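Local coordinates for uncharacterized protein (Treponema denticola ATCC 35404, PDB 6R9N), which senses iron(II) and oxygen for bacterial chemotaxis, using a di-iron centre that stabilises an iron-peroxy species, at residues Gly31-Arg43 / Leu219-Asp231. Residues are numbered along the deposited sequence; the frame is centred on the assembly and turned at random.
With FE (Fe (III) ion), chain C.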
loop_
_atom_site.group_PDB
_atom_site.type_symbol
_atom_site.label_atom_id
_atom_site.label_comp_id
_atom_site.label_asym_id
_atom_site.label_seq_id
_atom_site.Cartn_x
_atom_site.Cartn_y
_atom_site.Cartn_z
ATOM N N GLY A 31 -18.108 -8.124 -0.772
ATOM C CA GLY A 31 -18.075 -6.675 -0.853
ATOM C C GLY A 31 -16.888 -6.080 -1.585
ATOM O O GLY A 31 -16.862 -4.877 -1.838
ATOM N N ALA A 32 -15.919 -6.916 -1.949
ATOM C CA ALA A 32 -14.623 -6.428 -2.398
ATOM C C ALA A 32 -14.556 -6.303 -3.917
ATOM O O ALA A 32 -15.256 -7.002 -4.653
ATOM C CB ALA A 32 -13.509 -7.359 -1.913
ATOM N N VAL A 33 -13.693 -5.388 -4.373
ATOM C CA VAL A 33 -13.343 -5.298 -5.788
ATOM C C VAL A 33 -12.719 -6.617 -6.229
ATOM O O VAL A 33 -11.935 -7.205 -5.478
ATOM C CB VAL A 33 -12.388 -4.106 -5.984
ATOM C CG1 VAL A 33 -12.250 -3.755 -7.470
ATOM C CG2 VAL A 33 -12.872 -2.902 -5.162
ATOM N N GLN A 34 -13.039 -7.112 -7.437
ATOM C CA GLN A 34 -12.374 -8.385 -7.684
ATOM C C GLN A 34 -11.033 -8.070 -8.345
ATOM O O GLN A 34 -10.750 -6.936 -8.761
ATOM C CB GLN A 34 -13.009 -9.375 -8.694
ATOM C CG GLN A 34 -13.893 -10.543 -8.249
ATOM C CD GLN A 34 -14.958 -10.826 -9.346
ATOM O OE1 GLN A 34 -14.889 -10.226 -10.441
ATOM N NE2 GLN A 34 -16.002 -11.579 -9.002
ATOM N N THR A 35 -10.219 -9.113 -8.473
ATOM C CA THR A 35 -8.833 -8.988 -8.874
ATOM C C THR A 35 -8.581 -9.903 -10.065
ATOM O O THR A 35 -9.277 -10.906 -10.253
ATOM C CB THR A 35 -7.894 -9.338 -7.710
ATOM O OG1 THR A 35 -8.169 -10.684 -7.292
ATOM C CG2 THR A 35 -8.112 -8.399 -6.536
ATOM N N MET A 36 -7.614 -9.523 -10.899
ATOM C CA MET A 36 -7.225 -10.310 -12.069
ATOM C C MET A 36 -5.843 -10.901 -11.838
ATOM O O MET A 36 -4.921 -10.174 -11.462
ATOM C CB MET A 36 -7.220 -9.461 -13.341
ATOM C CG MET A 36 -8.522 -8.678 -13.579
ATOM S SD MET A 36 -9.665 -9.682 -14.524
ATOM C CE MET A 36 -8.949 -9.480 -16.164
ATOM N N GLN A 37 -5.697 -12.209 -12.064
ATOM C CA GLN A 37 -4.429 -12.917 -11.920
ATOM C C GLN A 37 -3.952 -13.383 -13.284
ATOM O O GLN A 37 -4.757 -13.803 -14.120
ATOM C CB GLN A 37 -4.556 -14.140 -11.006
ATOM C CG GLN A 37 -4.709 -13.828 -9.542
ATOM C CD GLN A 37 -6.112 -13.370 -9.235
ATOM O OE1 GLN A 37 -6.321 -12.320 -8.614
ATOM N NE2 GLN A 37 -7.094 -14.139 -9.701
ATOM N N TYR A 38 -2.642 -13.326 -13.505
ATOM C CA TYR A 38 -2.092 -13.690 -14.801
ATOM C C TYR A 38 -0.973 -14.711 -14.656
ATOM O O TYR A 38 -0.325 -14.819 -13.612
ATOM C CB TYR A 38 -1.600 -12.458 -15.552
ATOM C CG TYR A 38 -2.698 -11.448 -15.811
ATOM C CD1 TYR A 38 -3.517 -11.540 -16.944
ATOM C CD2 TYR A 38 -2.920 -10.399 -14.921
ATOM C CE1 TYR A 38 -4.516 -10.606 -17.179
ATOM C CE2 TYR A 38 -3.911 -9.463 -15.148
ATOM C CZ TYR A 38 -4.699 -9.564 -16.268
ATOM O OH TYR A 38 -5.669 -8.612 -16.462
ATOM N N LEU A 39 -0.791 -15.498 -15.714
ATOM C CA LEU A 39 0.244 -16.518 -15.768
ATOM C C LEU A 39 0.939 -16.414 -17.114
ATOM O O LEU A 39 0.276 -16.291 -18.152
ATOM C CB LEU A 39 -0.337 -17.921 -15.570
ATOM C CG LEU A 39 0.604 -19.120 -15.738
ATOM C CD1 LEU A 39 1.584 -19.194 -14.582
ATOM C CD2 LEU A 39 -0.199 -20.428 -15.833
ATOM N N ILE A 40 2.264 -16.407 -17.088
ATOM C CA ILE A 40 3.087 -16.567 -18.278
ATOM C C ILE A 40 3.734 -17.940 -18.213
ATOM O O ILE A 40 4.263 -18.331 -17.167
ATOM C CB ILE A 40 4.133 -15.453 -18.395
ATOM C CG1 ILE A 40 3.425 -14.118 -18.622
ATOM C CG2 ILE A 40 5.116 -15.757 -19.516
ATOM C CD1 ILE A 40 4.250 -12.914 -18.236
ATOM N N VAL A 41 3.642 -18.693 -19.310
ATOM C CA VAL A 41 4.293 -19.988 -19.450
ATOM C C VAL A 41 5.287 -19.863 -20.591
ATOM O O VAL A 41 4.952 -19.324 -21.651
ATOM C CB VAL A 41 3.269 -21.112 -19.726
ATOM C CG1 VAL A 41 3.970 -22.449 -19.989
ATOM C CG2 VAL A 41 2.285 -21.239 -18.573
ATOM N N ASP A 42 6.511 -20.333 -20.367
ATOM C CA ASP A 42 7.599 -20.164 -21.329
ATOM C C ASP A 42 8.450 -21.425 -21.268
ATOM O O ASP A 42 9.056 -21.716 -20.229
ATOM C CB ASP A 42 8.429 -18.910 -21.026
ATOM C CG ASP A 42 9.287 -18.476 -22.197
ATOM O OD1 ASP A 42 10.408 -19.016 -22.355
ATOM O OD2 ASP A 42 8.856 -17.592 -22.966
ATOM N N ARG A 43 8.461 -22.183 -22.374
ATOM C CA ARG A 43 9.143 -23.475 -22.435
ATOM C C ARG A 43 8.829 -24.315 -21.200
ATOM O O ARG A 43 9.714 -24.899 -20.574
ATOM C CB ARG A 43 10.652 -23.290 -22.605
ATOM C CG ARG A 43 11.061 -22.692 -23.950
ATOM C CD ARG A 43 11.280 -23.753 -25.033
ATOM N NE ARG A 43 12.402 -24.643 -24.729
ATOM N NH1 ARG A 43 14.626 -25.231 -24.623
ATOM N NH2 ARG A 43 14.038 -23.185 -25.465
ATOM N N LEU A 219 0.449 -4.095 -27.381
ATOM C CA LEU A 219 -0.805 -4.439 -28.026
ATOM C C LEU A 219 -1.949 -4.613 -27.040
ATOM O O LEU A 219 -3.111 -4.479 -27.434
ATOM C CB LEU A 219 -0.623 -5.719 -28.844
ATOM C CG LEU A 219 0.387 -5.537 -29.984
ATOM C CD1 LEU A 219 0.756 -6.863 -30.627
ATOM C CD2 LEU A 219 -0.176 -4.567 -31.023
ATOM N N MET A 220 -1.652 -4.887 -25.770
ATOM C CA MET A 220 -2.670 -4.999 -24.732
ATOM C C MET A 220 -2.173 -4.341 -23.454
ATOM O O MET A 220 -0.973 -4.357 -23.156
ATOM C CB MET A 220 -3.020 -6.453 -24.367
ATOM C CG MET A 220 -3.771 -7.250 -25.392
ATOM S SD MET A 220 -4.227 -8.864 -24.712
ATOM C CE MET A 220 -4.673 -9.675 -26.247
ATOM N N ILE A 221 -3.118 -3.822 -22.675
ATOM C CA ILE A 221 -2.867 -3.393 -21.309
ATOM C C ILE A 221 -3.799 -4.193 -20.407
ATOM O O ILE A 221 -5.026 -4.042 -20.483
ATOM C CB ILE A 221 -3.071 -1.877 -21.139
ATOM C CG1 ILE A 221 -2.000 -1.122 -21.937
ATOM C CG2 ILE A 221 -3.035 -1.489 -19.655
ATOM C CD1 ILE A 221 -2.121 0.400 -21.918
ATOM N N ALA A 222 -3.218 -5.041 -19.550
ATOM C CA ALA A 222 -3.987 -5.949 -18.705
ATOM C C ALA A 222 -3.850 -5.531 -17.251
ATOM O O ALA A 222 -2.804 -5.782 -16.638
ATOM C CB ALA A 222 -3.518 -7.392 -18.888
ATOM N N PRO A 223 -4.870 -4.929 -16.658
ATOM C CA PRO A 223 -4.754 -4.417 -15.294
ATOM C C PRO A 223 -5.045 -5.485 -14.244
ATOM O O PRO A 223 -5.520 -6.587 -14.533
ATOM C CB PRO A 223 -5.813 -3.299 -15.257
ATOM C CG PRO A 223 -6.893 -3.789 -16.203
ATOM C CD PRO A 223 -6.190 -4.652 -17.261
ATOM N N GLN A 224 -4.743 -5.127 -13.004
ATOM C CA GLN A 224 -4.988 -5.992 -11.865
ATOM C C GLN A 224 -6.466 -6.038 -11.477
ATOM O O GLN A 224 -6.848 -6.884 -10.663
ATOM C CB GLN A 224 -4.110 -5.514 -10.693
ATOM C CG GLN A 224 -3.856 -6.528 -9.605
ATOM C CD GLN A 224 -4.270 -6.000 -8.252
ATOM O OE1 GLN A 224 -4.046 -4.818 -7.933
ATOM N NE2 GLN A 224 -4.877 -6.869 -7.436
ATOM N N HIS A 225 -7.300 -5.153 -12.036
ATOM C CA HIS A 225 -8.750 -5.176 -11.836
ATOM C C HIS A 225 -9.455 -4.819 -13.138
ATOM O O HIS A 225 -9.121 -3.811 -13.766
ATOM C CB HIS A 225 -9.218 -4.179 -10.757
ATOM C CG HIS A 225 -8.381 -4.171 -9.514
ATOM N ND1 HIS A 225 -8.622 -5.016 -8.451
ATOM C CD2 HIS A 225 -7.330 -3.396 -9.149
ATOM C CE1 HIS A 225 -7.749 -4.774 -7.492
ATOM N NE2 HIS A 225 -6.946 -3.805 -7.896
ATOM N N GLY A 226 -10.436 -5.629 -13.534
ATOM C CA GLY A 226 -11.298 -5.275 -14.644
ATOM C C GLY A 226 -10.759 -5.725 -15.978
ATOM O O GLY A 226 -9.680 -6.312 -16.093
ATOM N N ALA A 227 -11.526 -5.405 -17.018
ATOM C CA ALA A 227 -11.279 -5.957 -18.339
ATOM C C ALA A 227 -10.020 -5.360 -18.965
ATOM O O ALA A 227 -9.526 -4.299 -18.566
ATOM C CB ALA A 227 -12.482 -5.730 -19.255
ATOM N N ILE A 228 -9.526 -6.060 -19.980
ATOM C CA ILE A 228 -8.240 -5.813 -20.632
ATOM C C ILE A 228 -8.438 -4.877 -21.818
ATOM O O ILE A 228 -9.418 -4.999 -22.560
ATOM C CB ILE A 228 -7.614 -7.156 -21.079
ATOM C CG1 ILE A 228 -7.223 -7.993 -19.858
ATOM C CG2 ILE A 228 -6.409 -6.933 -22.022
ATOM C CD1 ILE A 228 -7.339 -9.488 -20.057
ATOM N N TYR A 229 -7.499 -3.948 -22.011
ATOM C CA TYR A 229 -7.505 -3.057 -23.169
ATOM C C TYR A 229 -6.693 -3.677 -24.297
ATOM O O TYR A 229 -5.547 -4.088 -24.084
ATOM C CB TYR A 229 -6.915 -1.686 -22.798
ATOM C CG TYR A 229 -7.537 -1.064 -21.562
ATOM C CD1 TYR A 229 -7.114 -1.422 -20.283
ATOM C CD2 TYR A 229 -8.543 -0.121 -21.673
ATOM C CE1 TYR A 229 -7.686 -0.856 -19.152
ATOM C CE2 TYR A 229 -9.120 0.449 -20.552
ATOM C CZ TYR A 229 -8.691 0.071 -19.292
ATOM O OH TYR A 229 -9.280 0.618 -18.172
ATOM N N LYS A 230 -7.288 -3.780 -25.484
ATOM C CA LYS A 230 -6.546 -4.259 -26.642
ATOM C C LYS A 230 -6.857 -3.377 -27.844
ATOM O O LYS A 230 -7.867 -2.668 -27.875
ATOM C CB LYS A 230 -6.801 -5.747 -26.934
ATOM C CG LYS A 230 -8.124 -6.080 -27.581
ATOM C CD LYS A 230 -8.117 -7.541 -28.062
ATOM C CE LYS A 230 -9.531 -8.081 -28.311
ATOM N NZ LYS A 230 -10.285 -7.369 -29.378
ATOM N N ASP A 231 -5.916 -3.364 -28.789
ATOM C CA ASP A 231 -6.033 -2.682 -30.093
ATOM C C ASP A 231 -6.298 -1.196 -29.862
ATOM O O ASP A 231 -5.579 -0.566 -29.072
ATOM C CB ASP A 231 -7.092 -3.403 -30.919
ATOM C CG ASP A 231 -6.731 -4.841 -31.201
ATOM O OD1 ASP A 231 -5.523 -5.160 -31.236
ATOM O OD2 ASP A 231 -7.664 -5.653 -31.371
HETATM FE FE FE C . -5.177 -3.237 -6.679
HETATM O O HOH W 1 -4.330 -10.092 -8.410
#
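His225 turns the ND1 edge of its imidazole to the backbone carbonyl of Gln34, while NE2, the other ring nitrogen, binds an iron(III) ion. This second-shell bond belongs to the di-iron site of a metallo-beta-lactamase-type αββα fold, where the 31-37 loop leading into strand 38-42 of the first sheet passes the metal-binding loop after strand 220-222 of the second. His225 ND1 donates to Gln34 O over 2.9 Å, nearly straight (167° at the hydrogen). Gln34 O lies in the ring plane, so ring rotation is fixed from both ends, and the carbonyl would probably make the imidazole a stronger electron donor to iron. With one nitrogen for each partner, histidine suits the place. Gln224 supplies OE1 to the same iron, whose site Asp84 and Asp167 share. Gln224 CG stands anti to its own backbone N (chi1 -160°), and the chain then bends to bring the amide to the metal. Alongside, pointing the same way, Thr35 sets its methyl CG2 3.7 Å from Gln224 NE2, while its hydroxyl donates to Gln37 OE1. Between the two loops, Met36 N donates to Gln224 O at 2.8 Å. The flexible Met36 side chain, bent at chi2 and chi3, wraps past Gly226, whose positive phi favours glycine, and reaches Ile228. Farther along, Tyr38 meets small Ala222, whose CB is 3.6 Å from Tyr38 CZ, and Ile228 CD1 comes to the ring edge. The phenol combines apolar packing with a polar end: Tyr38 OH donates to Pro223 O over 2.8 Å, with that oxygen in the ring plane.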